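Local coordinates for protein ecdysteroid-phosphate phosphatase (Bombyx mori, PDB 3C7T) that hydrolyses phosphorylated ecdysteroids such as ecdysone 22-phosphate to the active hormones and also dephosphorylates phosphotyrosine, through its histidine phosphatase domain, at residues 53-57 with 129-133; 94-98 with 142-146; 170-174 with 202-206. All blocks are in the same frame, centred on the assembly; numbering follows the deposited sequence.

All three contacts fall within the histidine phosphatase domain. Interactions 1 and 2 alternate along the sequence, their segments running 53-57, 94-98, 129-133 and 142-146, and their centres lie about 16 Å apart; helix 91-104 carries one side of interaction 2 and also touches interaction 1 through Leu91. Interaction 3 follows later in the chain, joining helices 162-179 and 193-204, its centre about 28 Å from that of interaction 1 and about 23 Å from that of interaction 2. The tungstate lies about 9 Å from the side chain of Asp57 and about 11 and 12 Å from those of Val94 and Met173, so the three contacts pack parts of the domain around the active site without binding the anion.

Interaction 1 of 3, residues 53-57 with 129-133; sequences GYVKD and GIDFM
The Tyr54 ring meets the end of Met133 obliquely: the sulfur SD lies 5.3 Å from the ring centroid and 53° off the ring normal, a Met-aromatic contact at the hydroxyl end of the ring. Met133 SD stands 4.0 Å from Tyr54 OH, and the methyl CE of Met133, turned back by the bend at chi3 (71°), is almost as near. Arg47 makes a cation-pi contact with the same ring, while Tyr54 OH bonds to Ala45 O. Phe132 points its CB away from the helix, and its ring packs edge-to-face with that of Phe119.

Asp57, the first residue to leave helical geometry after helix 50-56, faces the loop with its carboxylate. Its CG is anti to the backbone N (chi1 -175°), which brings OD2 to within 3.1 Å of Asp131 O; both atoms are acceptors and do not bond. OD1 of Asp57 accepts from Leu91 N at the start of helix 91-104. Water 3 bridges the two segments, donating to Asp57 OD2 and accepting from Met133 N at 2.8 Å. The polar links from the end of helix 50-56 to the loop between strand 112-114 and helix 135-140 of the histidine phosphatase domain run through waters and Arg47. Water 2 donates to Lys56 O at 2.8 Å and to Gly129 O, and water 1 links Lys56 O with Asp131 N.

Lys56 lays its aliphatic chain over the bare CA of Gly129, its CE 3.8 Å from that atom, and crosses the Asp131 side chain at about a right angle. One turn earlier on the same face, Asp131 OD2 comes 3.6 Å from Gly53 CA. Arg47 forms salt bridges with both Asp131 OD1 and Asp57 OD2, and its charge probably offsets the repulsion between the two carboxylates.

Interaction 2 of 3, residues 94-98 with 142-146; sequences VETAQ and GLNVD
The backbone N of Asn144 donates to Gln98 OE1 at 2.7 Å, with an N-H...O angle of 168°. The bond is straight at the hydrogen, but the donor stands above the plane of the Gln98 amide, 37° out of it, and so is not aimed at a lone pair. A bend at chi2 of 60° in the Gln98 chain turns the amide toward the loop. OE1 also lies 3.3 Å from Asn144 CB. The other end of the amide, Gln98 NE2, is bonded to Asp102 OD1 one turn further along the helix, so the group is fixed from both ends and its rotation is set.

Asn144 is the centre of an inverse gamma turn, in which Val145 N bonds back to Leu143 O at 2.8 Å. Its own amide turns from the helix, with OD1 accepting from Lys111 NZ and ND2 donating to Pro108 O.

Leu143 supplies the apolar half of the contact by spreading its two methyls along the helix. CD2 lies against the base of Gln98, 3.6 Å from CB and nearly as close to CG, whereas CD1 meets Val94 CG1 at 3.6 Å. The same Val94 methyl touches Val145 CG2 at 3.9 Å, the two valine side chains crossing at about a right angle.

Just before Leu143, Gly142, with positive phi, closes helix 135-140 in a Schellman motif, and the chain then passes along helix 91-104. Asn144 and Asp146 bond through their backbones to Ile112 of strand 112-114. Trp65 of helix 62-77 packs against both Gln98 and Leu143. Val94 and Val145 meet Val114 of strand 112-114, while Leu138 of helix 135-140 touches Leu143 and Val145.

Interaction 3 of 3, residues 170-174 with 202-206; sequences EVAMQ and ALHRL
Helices 162-179 and 193-204, which lead into and out of strand 187-191 of the central sheet, pack together near the C-terminal part of the second helix. Ala202 is central: its CB is 3.9 Å from Met173 CB, and CG of Gln174 comes nearly as close. Gln174 reaches across with an extended chain and donates from NE2 to Ala202 O at 2.9 Å, nearly straight at 170°. The bond is well formed at both ends, since the donor sits in the carbonyl plane on a lone pair and the oxygen lies close to the plane of the Gln174 amide. Leu206 slides past the glutamine in the opposite direction, its CD2 3.7 Å from Gln174 CD.

Glu170 OE1 approaches Arg205 at CD, 3.1 Å away, and is 3.8 Å from NE in a long salt bridge. It lies well out of the guanidinium plane and bonds to the OH of Tyr216, whose ring makes a cation-pi contact with Arg205, while Arg205 NH1 and NH2 donate to Gly201 O and Gln214 O. The ion pair therefore acts by charge alone, and the directional bond across the helices is that of the Gln174 amide.

Interaction 1 of 3, residues 53-57 with 129-133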
ATOM      1  N   GLY A  53      18.314 -17.001   6.944  1.00 24.80           N
ATOM      2  CA  GLY A  53      17.367 -17.469   5.948  1.00 23.61           C
ATOM      3  C   GLY A  53      16.578 -16.305   5.352  1.00 23.49           C
ATOM      4  O   GLY A  53      16.301 -16.280   4.141  1.00 23.05           O
ATOM      5  N   TYR A  54      16.225 -15.346   6.206  1.00 22.58           N
ATOM      6  CA  TYR A  54      15.480 -14.149   5.757  1.00 22.26           C
ATOM      7  C   TYR A  54      16.328 -13.191   4.934  1.00 22.34           C
ATOM      8  O   TYR A  54      15.788 -12.476   4.082  1.00 22.57           O
ATOM      9  CB  TYR A  54      14.801 -13.411   6.918  1.00 22.68           C
ATOM     10  CG  TYR A  54      13.550 -14.118   7.408  1.00 22.87           C
ATOM     11  CD1 TYR A  54      12.428 -14.244   6.572  1.00 21.91           C
ATOM     12  CD2 TYR A  54      13.479 -14.664   8.702  1.00 23.99           C
ATOM     13  CE1 TYR A  54      11.279 -14.892   6.999  1.00 22.50           C
ATOM     14  CE2 TYR A  54      12.306 -15.316   9.147  1.00 24.24           C
ATOM     15  CZ  TYR A  54      11.220 -15.421   8.285  1.00 23.90           C
ATOM     16  OH  TYR A  54      10.061 -16.046   8.673  1.00 24.82           O
ATOM     17  N   VAL A  55      17.633 -13.148   5.199  1.00 21.97           N
ATOM     18  CA  VAL A  55      18.556 -12.412   4.304  1.00 21.78           C
ATOM     19  C   VAL A  55      18.481 -13.001   2.886  1.00 22.54           C
ATOM     20  O   VAL A  55      18.338 -12.273   1.903  1.00 23.16           O
ATOM     21  CB  VAL A  55      20.014 -12.432   4.825  1.00 21.35           C
ATOM     22  CG1 VAL A  55      20.947 -11.781   3.832  1.00 21.97           C
ATOM     23  CG2 VAL A  55      20.113 -11.731   6.151  1.00 22.93           C
ATOM     24  N   LYS A  56      18.554 -14.321   2.790  1.00 23.61           N
ATOM     25  CA  LYS A  56      18.542 -15.029   1.496  1.00 24.24           C
ATOM     26  C   LYS A  56      17.176 -15.111   0.817  1.00 24.73           C
ATOM     27  O   LYS A  56      17.090 -15.320  -0.408  1.00 25.75           O
ATOM     28  CB  LYS A  56      19.073 -16.453   1.689  1.00 24.09           C
ATOM     29  CG  LYS A  56      20.539 -16.514   2.093  1.00 26.19           C
ATOM     30  CD  LYS A  56      20.938 -17.885   2.592  1.00 28.76           C
ATOM     31  CE  LYS A  56      22.443 -17.946   2.716  1.00 33.46           C
ATOM     32  NZ  LYS A  56      22.887 -18.666   3.948  1.00 37.66           N
ATOM     33  N   ASP A  57      16.114 -14.976   1.602  1.00 23.51           N
ATOM     34  CA  ASP A  57      14.764 -15.305   1.134  1.00 23.17           C
ATOM     35  C   ASP A  57      13.802 -14.278   1.726  1.00 22.03           C
ATOM     36  O   ASP A  57      13.097 -14.549   2.698  1.00 21.83           O
ATOM     37  CB  ASP A  57      14.418 -16.765   1.531  1.00 23.12           C
ATOM     38  CG  ASP A  57      13.057 -17.251   0.973  1.00 26.60           C
ATOM     39  OD1 ASP A  57      12.650 -16.821  -0.153  1.00 25.65           O
ATOM     40  OD2 ASP A  57      12.417 -18.080   1.675  1.00 24.37           O
ATOM     41  N   GLY A 129      22.441 -17.152  -2.149  1.00 42.61           N
ATOM     42  CA  GLY A 129      22.094 -18.099  -1.106  1.00 41.55           C
ATOM     43  C   GLY A 129      20.710 -18.613  -1.466  1.00 40.42           C
ATOM     44  O   GLY A 129      19.848 -17.827  -1.872  1.00 40.71           O
ATOM     45  N   ILE A 130      20.514 -19.929  -1.387  1.00 39.07           N
ATOM     46  CA  ILE A 130      19.179 -20.516  -1.562  1.00 37.73           C
ATOM     47  C   ILE A 130      18.699 -21.144  -0.251  1.00 36.42           C
ATOM     48  O   ILE A 130      19.356 -22.012   0.316  1.00 36.10           O
ATOM     49  CB  ILE A 130      19.117 -21.530  -2.751  1.00 38.16           C
ATOM     50  CG1 ILE A 130      19.246 -20.788  -4.091  1.00 38.88           C
ATOM     51  CG2 ILE A 130      17.816 -22.323  -2.716  1.00 38.32           C
ATOM     52  CD1 ILE A 130      19.553 -21.677  -5.304  1.00 41.48           C
ATOM     53  N   ASP A 131      17.550 -20.679   0.236  1.00 34.29           N
ATOM     54  CA  ASP A 131      17.036 -21.107   1.523  1.00 32.73           C
ATOM     55  C   ASP A 131      15.519 -20.971   1.434  1.00 31.47           C
ATOM     56  O   ASP A 131      14.995 -19.849   1.397  1.00 30.87           O
ATOM     57  CB  ASP A 131      17.630 -20.226   2.646  1.00 33.08           C
ATOM     58  CG  ASP A 131      17.301 -20.742   4.051  1.00 34.39           C
ATOM     59  OD1 ASP A 131      16.116 -21.049   4.330  1.00 35.50           O
ATOM     60  OD2 ASP A 131      18.238 -20.830   4.883  1.00 36.03           O
ATOM     61  N   PHE A 132      14.821 -22.106   1.336  1.00 29.96           N
ATOM     62  CA  PHE A 132      13.355 -22.112   1.240  1.00 28.98           C
ATOM     63  C   PHE A 132      12.719 -22.555   2.547  1.00 28.63           C
ATOM     64  O   PHE A 132      13.254 -23.449   3.233  1.00 28.57           O
ATOM     65  CB  PHE A 132      12.866 -23.024   0.100  1.00 28.68           C
ATOM     66  CG  PHE A 132      13.317 -22.584  -1.262  1.00 28.63           C
ATOM     67  CD1 PHE A 132      13.167 -21.259  -1.668  1.00 30.05           C
ATOM     68  CD2 PHE A 132      13.881 -23.486  -2.144  1.00 31.54           C
ATOM     69  CE1 PHE A 132      13.590 -20.851  -2.927  1.00 29.06           C
ATOM     70  CE2 PHE A 132      14.309 -23.079  -3.422  1.00 31.86           C
ATOM     71  CZ  PHE A 132      14.159 -21.763  -3.804  1.00 28.77           C
ATOM     72  N   MET A 133      11.582 -21.949   2.889  1.00 27.85           N
ATOM     73  CA  MET A 133      10.817 -22.442   4.037  1.00 27.55           C
ATOM     74  C   MET A 133      10.043 -23.669   3.604  1.00 27.34           C
ATOM     75  O   MET A 133       9.550 -23.735   2.479  1.00 26.04           O
ATOM     76  CB  MET A 133       9.885 -21.371   4.614  1.00 27.66           C
ATOM     77  CG  MET A 133      10.620 -20.250   5.370  1.00 27.97           C
ATOM     78  SD  MET A 133       9.581 -18.831   5.850  1.00 30.07           S
ATOM     79  CE  MET A 133       8.576 -19.545   7.155  1.00 29.93           C
TER
HETATM   80  O   HOH W   1      16.579 -18.348  -1.560  1.00 32.26           O
HETATM   81  O   HOH W   2      19.282 -14.699  -2.039  1.00 35.65           O
HETATM   82  O   HOH W   3      10.636 -19.828   1.366  1.00 28.23           O

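Interaction 2 of 3, residues 94-98 with 142-146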
ATOM      1  N   VAL A  94       5.104 -17.218  -2.257  1.00 19.43           N
ATOM      2  CA  VAL A  94       4.091 -17.860  -1.403  1.00 19.96           C
ATOM      3  C   VAL A  94       3.263 -16.807  -0.635  1.00 19.63           C
ATOM      4  O   VAL A  94       2.033 -16.918  -0.521  1.00 19.18           O
ATOM      5  CB  VAL A  94       4.710 -18.885  -0.434  1.00 19.94           C
ATOM      6  CG1 VAL A  94       3.589 -19.614   0.316  1.00 21.49           C
ATOM      7  CG2 VAL A  94       5.563 -19.908  -1.222  1.00 19.16           C
ATOM      8  N   GLU A  95       3.915 -15.761  -0.142  1.00 18.96           N
ATOM      9  CA  GLU A  95       3.153 -14.702   0.513  1.00 19.53           C
ATOM     10  C   GLU A  95       2.271 -13.947  -0.459  1.00 18.84           C
ATOM     11  O   GLU A  95       1.165 -13.575  -0.094  1.00 19.24           O
ATOM     12  CB  GLU A  95       4.066 -13.743   1.268  1.00 19.92           C
ATOM     13  CG  GLU A  95       4.790 -14.389   2.457  1.00 21.78           C
ATOM     14  CD  GLU A  95       5.608 -13.358   3.255  1.00 27.85           C
ATOM     15  OE1 GLU A  95       6.304 -12.525   2.633  1.00 29.83           O
ATOM     16  OE2 GLU A  95       5.571 -13.388   4.504  1.00 32.71           O
ATOM     17  N   THR A  96       2.724 -13.756  -1.699  1.00 17.75           N
ATOM     18  CA  THR A  96       1.870 -13.108  -2.690  1.00 17.47           C
ATOM     19  C   THR A  96       0.629 -13.979  -2.924  1.00 17.49           C
ATOM     20  O   THR A  96      -0.499 -13.476  -3.041  1.00 17.00           O
ATOM     21  CB  THR A  96       2.624 -12.833  -3.973  1.00 18.23           C
ATOM     22  OG1 THR A  96       3.754 -12.009  -3.651  1.00 14.77           O
ATOM     23  CG2 THR A  96       1.705 -12.092  -5.027  1.00 19.15           C
ATOM     24  N   ALA A  97       0.850 -15.284  -2.978  1.00 17.88           N
ATOM     25  CA  ALA A  97      -0.253 -16.227  -3.203  1.00 17.43           C
ATOM     26  C   ALA A  97      -1.285 -16.107  -2.086  1.00 18.52           C
ATOM     27  O   ALA A  97      -2.500 -16.094  -2.354  1.00 18.14           O
ATOM     28  CB  ALA A  97       0.303 -17.663  -3.308  1.00 17.54           C
ATOM     29  N   GLN A  98      -0.817 -16.033  -0.838  1.00 18.40           N
ATOM     30  CA  GLN A  98      -1.749 -15.881   0.271  1.00 19.34           C
ATOM     31  C   GLN A  98      -2.489 -14.541   0.226  1.00 18.50           C
ATOM     32  O   GLN A  98      -3.699 -14.518   0.410  1.00 17.94           O
ATOM     33  CB  GLN A  98      -1.065 -16.062   1.628  1.00 19.55           C
ATOM     34  CG  GLN A  98      -2.062 -16.117   2.801  1.00 21.01           C
ATOM     35  CD  GLN A  98      -3.035 -17.266   2.661  1.00 21.81           C
ATOM     36  OE1 GLN A  98      -2.627 -18.408   2.438  1.00 24.39           O
ATOM     37  NE2 GLN A  98      -4.333 -16.974   2.776  1.00 24.44           N
ATOM     38  N   GLY A 142       1.101 -19.367   8.873  1.00 30.45           N
ATOM     39  CA  GLY A 142      -0.280 -18.974   8.557  1.00 30.39           C
ATOM     40  C   GLY A 142      -0.600 -18.879   7.078  1.00 30.23           C
ATOM     41  O   GLY A 142      -1.582 -18.245   6.685  1.00 30.79           O
ATOM     42  N   LEU A 143       0.239 -19.492   6.250  1.00 29.21           N
ATOM     43  CA  LEU A 143       0.022 -19.531   4.801  1.00 28.30           C
ATOM     44  C   LEU A 143      -0.734 -20.805   4.438  1.00 27.88           C
ATOM     45  O   LEU A 143      -0.375 -21.901   4.891  1.00 28.64           O
ATOM     46  CB  LEU A 143       1.364 -19.452   4.045  1.00 28.13           C
ATOM     47  CG  LEU A 143       2.211 -18.227   4.397  1.00 27.85           C
ATOM     48  CD1 LEU A 143       3.559 -18.269   3.687  1.00 26.77           C
ATOM     49  CD2 LEU A 143       1.479 -16.909   4.076  1.00 28.76           C
ATOM     50  N   ASN A 144      -1.782 -20.669   3.633  1.00 26.19           N
ATOM     51  CA  ASN A 144      -2.633 -21.817   3.289  1.00 25.75           C
ATOM     52  C   ASN A 144      -2.025 -22.763   2.244  1.00 25.11           C
ATOM     53  O   ASN A 144      -2.553 -22.937   1.156  1.00 24.93           O
ATOM     54  CB  ASN A 144      -4.015 -21.333   2.854  1.00 25.26           C
ATOM     55  CG  ASN A 144      -5.070 -22.413   2.964  1.00 26.68           C
ATOM     56  OD1 ASN A 144      -4.949 -23.325   3.785  1.00 28.25           O
ATOM     57  ND2 ASN A 144      -6.121 -22.309   2.149  1.00 26.93           N
ATOM     58  N   VAL A 145      -0.913 -23.386   2.602  1.00 25.14           N
ATOM     59  CA  VAL A 145      -0.136 -24.196   1.680  1.00 25.87           C
ATOM     60  C   VAL A 145      -0.682 -25.641   1.641  1.00 27.22           C
ATOM     61  O   VAL A 145      -1.082 -26.188   2.674  1.00 27.23           O
ATOM     62  CB  VAL A 145       1.371 -24.181   2.076  1.00 26.24           C
ATOM     63  CG1 VAL A 145       2.146 -25.288   1.377  1.00 25.75           C
ATOM     64  CG2 VAL A 145       1.994 -22.813   1.774  1.00 25.48           C
ATOM     65  N   ASP A 146      -0.701 -26.230   0.449  1.00 27.83           N
ATOM     66  CA  ASP A 146      -1.127 -27.619   0.272  1.00 29.43           C
ATOM     67  C   ASP A 146      -0.052 -28.591   0.787  1.00 30.05           C
ATOM     68  O   ASP A 146       1.007 -28.727   0.181  1.00 30.04           O
ATOM     69  CB  ASP A 146      -1.413 -27.879  -1.216  1.00 29.16           C
ATOM     70  CG  ASP A 146      -2.208 -29.154  -1.457  1.00 31.84           C
ATOM     71  OD1 ASP A 146      -2.291 -30.015  -0.546  1.00 32.83           O
ATOM     72  OD2 ASP A 146      -2.753 -29.283  -2.574  1.00 34.23           O
TER

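Interaction 3 of 3, residues 170-174 with 202-206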
ATOM      1  N   GLU A 170       8.441 -24.775 -18.119  1.00 25.81           N
ATOM      2  CA  GLU A 170       7.511 -25.311 -19.099  1.00 27.08           C
ATOM      3  C   GLU A 170       6.937 -26.655 -18.647  1.00 26.40           C
ATOM      4  O   GLU A 170       5.739 -26.879 -18.770  1.00 27.14           O
ATOM      5  CB  GLU A 170       8.215 -25.451 -20.450  1.00 27.56           C
ATOM      6  CG  GLU A 170       7.319 -25.965 -21.584  1.00 29.13           C
ATOM      7  CD  GLU A 170       8.108 -26.161 -22.860  1.00 33.19           C
ATOM      8  OE1 GLU A 170       8.523 -25.151 -23.454  1.00 33.70           O
ATOM      9  OE2 GLU A 170       8.312 -27.325 -23.262  1.00 34.49           O
ATOM     10  N   VAL A 171       7.784 -27.537 -18.118  1.00 26.25           N
ATOM     11  CA  VAL A 171       7.327 -28.835 -17.587  1.00 25.95           C
ATOM     12  C   VAL A 171       6.257 -28.612 -16.522  1.00 25.92           C
ATOM     13  O   VAL A 171       5.182 -29.210 -16.598  1.00 25.49           O
ATOM     14  CB  VAL A 171       8.511 -29.698 -17.043  1.00 26.16           C
ATOM     15  CG1 VAL A 171       8.039 -30.814 -16.121  1.00 26.26           C
ATOM     16  CG2 VAL A 171       9.292 -30.288 -18.187  1.00 25.44           C
ATOM     17  N   ALA A 172       6.535 -27.722 -15.563  1.00 25.24           N
ATOM     18  CA  ALA A 172       5.606 -27.475 -14.457  1.00 25.11           C
ATOM     19  C   ALA A 172       4.312 -26.828 -14.947  1.00 25.09           C
ATOM     20  O   ALA A 172       3.227 -27.253 -14.563  1.00 25.52           O
ATOM     21  CB  ALA A 172       6.267 -26.622 -13.370  1.00 25.15           C
ATOM     22  N   MET A 173       4.427 -25.822 -15.811  1.00 24.95           N
ATOM     23  CA  MET A 173       3.259 -25.074 -16.272  1.00 25.44           C
ATOM     24  C   MET A 173       2.369 -25.881 -17.206  1.00 25.27           C
ATOM     25  O   MET A 173       1.143 -25.806 -17.114  1.00 25.07           O
ATOM     26  CB  MET A 173       3.677 -23.779 -16.943  1.00 25.87           C
ATOM     27  CG  MET A 173       4.151 -22.718 -15.952  1.00 26.69           C
ATOM     28  SD  MET A 173       4.695 -21.216 -16.799  1.00 27.34           S
ATOM     29  CE  MET A 173       4.841 -20.064 -15.418  1.00 25.12           C
ATOM     30  N   GLN A 174       2.978 -26.659 -18.096  1.00 25.64           N
ATOM     31  CA  GLN A 174       2.177 -27.541 -18.963  1.00 26.56           C
ATOM     32  C   GLN A 174       1.536 -28.673 -18.178  1.00 27.06           C
ATOM     33  O   GLN A 174       0.367 -29.000 -18.394  1.00 27.33           O
ATOM     34  CB  GLN A 174       3.015 -28.081 -20.110  1.00 26.97           C
ATOM     35  CG  GLN A 174       3.533 -26.990 -21.053  1.00 27.21           C
ATOM     36  CD  GLN A 174       4.173 -27.568 -22.306  1.00 28.12           C
ATOM     37  OE1 GLN A 174       4.625 -28.722 -22.314  1.00 29.94           O
ATOM     38  NE2 GLN A 174       4.213 -26.776 -23.370  1.00 26.32           N
ATOM     39  N   ALA A 202       4.751 -21.357 -22.559  1.00 26.92           N
ATOM     40  CA  ALA A 202       4.350 -22.739 -22.245  1.00 27.74           C
ATOM     41  C   ALA A 202       2.994 -23.080 -22.833  1.00 27.98           C
ATOM     42  O   ALA A 202       2.789 -24.198 -23.293  1.00 28.07           O
ATOM     43  CB  ALA A 202       4.334 -22.979 -20.743  1.00 27.99           C
ATOM     44  N   LEU A 203       2.082 -22.110 -22.823  1.00 28.09           N
ATOM     45  CA  LEU A 203       0.716 -22.330 -23.311  1.00 29.15           C
ATOM     46  C   LEU A 203       0.586 -22.237 -24.830  1.00 29.78           C
ATOM     47  O   LEU A 203      -0.190 -22.987 -25.435  1.00 29.59           O
ATOM     48  CB  LEU A 203      -0.291 -21.431 -22.584  1.00 28.34           C
ATOM     49  CG  LEU A 203      -0.748 -21.995 -21.227  1.00 29.60           C
ATOM     50  CD1 LEU A 203       0.385 -22.049 -20.215  1.00 29.84           C
ATOM     51  CD2 LEU A 203      -1.897 -21.187 -20.661  1.00 28.71           C
ATOM     52  N   HIS A 204       1.360 -21.348 -25.445  1.00 30.53           N
ATOM     53  CA  HIS A 204       1.476 -21.339 -26.903  1.00 32.26           C
ATOM     54  C   HIS A 204       2.073 -22.651 -27.433  1.00 33.01           C
ATOM     55  O   HIS A 204       1.656 -23.148 -28.488  1.00 33.17           O
ATOM     56  CB  HIS A 204       2.263 -20.119 -27.395  1.00 32.25           C
ATOM     57  CG  HIS A 204       1.446 -18.861 -27.431  1.00 32.69           C
ATOM     58  ND1 HIS A 204       2.010 -17.606 -27.521  1.00 33.77           N
ATOM     59  CD2 HIS A 204       0.109 -18.668 -27.361  1.00 33.27           C
ATOM     60  CE1 HIS A 204       1.053 -16.695 -27.530  1.00 34.65           C
ATOM     61  NE2 HIS A 204      -0.110 -17.313 -27.425  1.00 35.71           N
ATOM     62  N   ARG A 205       3.013 -23.228 -26.683  1.00 33.22           N
ATOM     63  CA  ARG A 205       3.588 -24.527 -27.048  1.00 35.05           C
ATOM     64  C   ARG A 205       2.612 -25.701 -26.877  1.00 36.07           C
ATOM     65  O   ARG A 205       2.862 -26.799 -27.393  1.00 36.35           O
ATOM     66  CB  ARG A 205       4.906 -24.769 -26.306  1.00 34.47           C
ATOM     67  CG  ARG A 205       6.070 -24.049 -26.967  1.00 34.41           C
ATOM     68  CD  ARG A 205       7.302 -24.008 -26.098  1.00 33.24           C
ATOM     69  NE  ARG A 205       8.382 -23.201 -26.691  1.00 33.87           N
ATOM     70  CZ  ARG A 205       8.395 -21.871 -26.764  1.00 34.09           C
ATOM     71  NH1 ARG A 205       7.375 -21.152 -26.296  1.00 33.94           N
ATOM     72  NH2 ARG A 205       9.428 -21.258 -27.318  1.00 33.95           N
ATOM     73  N   LEU A 206       1.510 -25.477 -26.161  1.00 37.35           N
ATOM     74  CA  LEU A 206       0.452 -26.483 -26.041  1.00 39.14           C
ATOM     75  C   LEU A 206      -0.504 -26.446 -27.231  1.00 40.86           C
ATOM     76  O   LEU A 206      -1.308 -27.363 -27.418  1.00 40.92           O
ATOM     77  CB  LEU A 206      -0.315 -26.348 -24.720  1.00 38.89           C
ATOM     78  CG  LEU A 206       0.415 -26.757 -23.435  1.00 38.31           C
ATOM     79  CD1 LEU A 206      -0.405 -26.394 -22.203  1.00 38.93           C
ATOM     80  CD2 LEU A 206       0.747 -28.239 -23.426  1.00 37.60           C
TER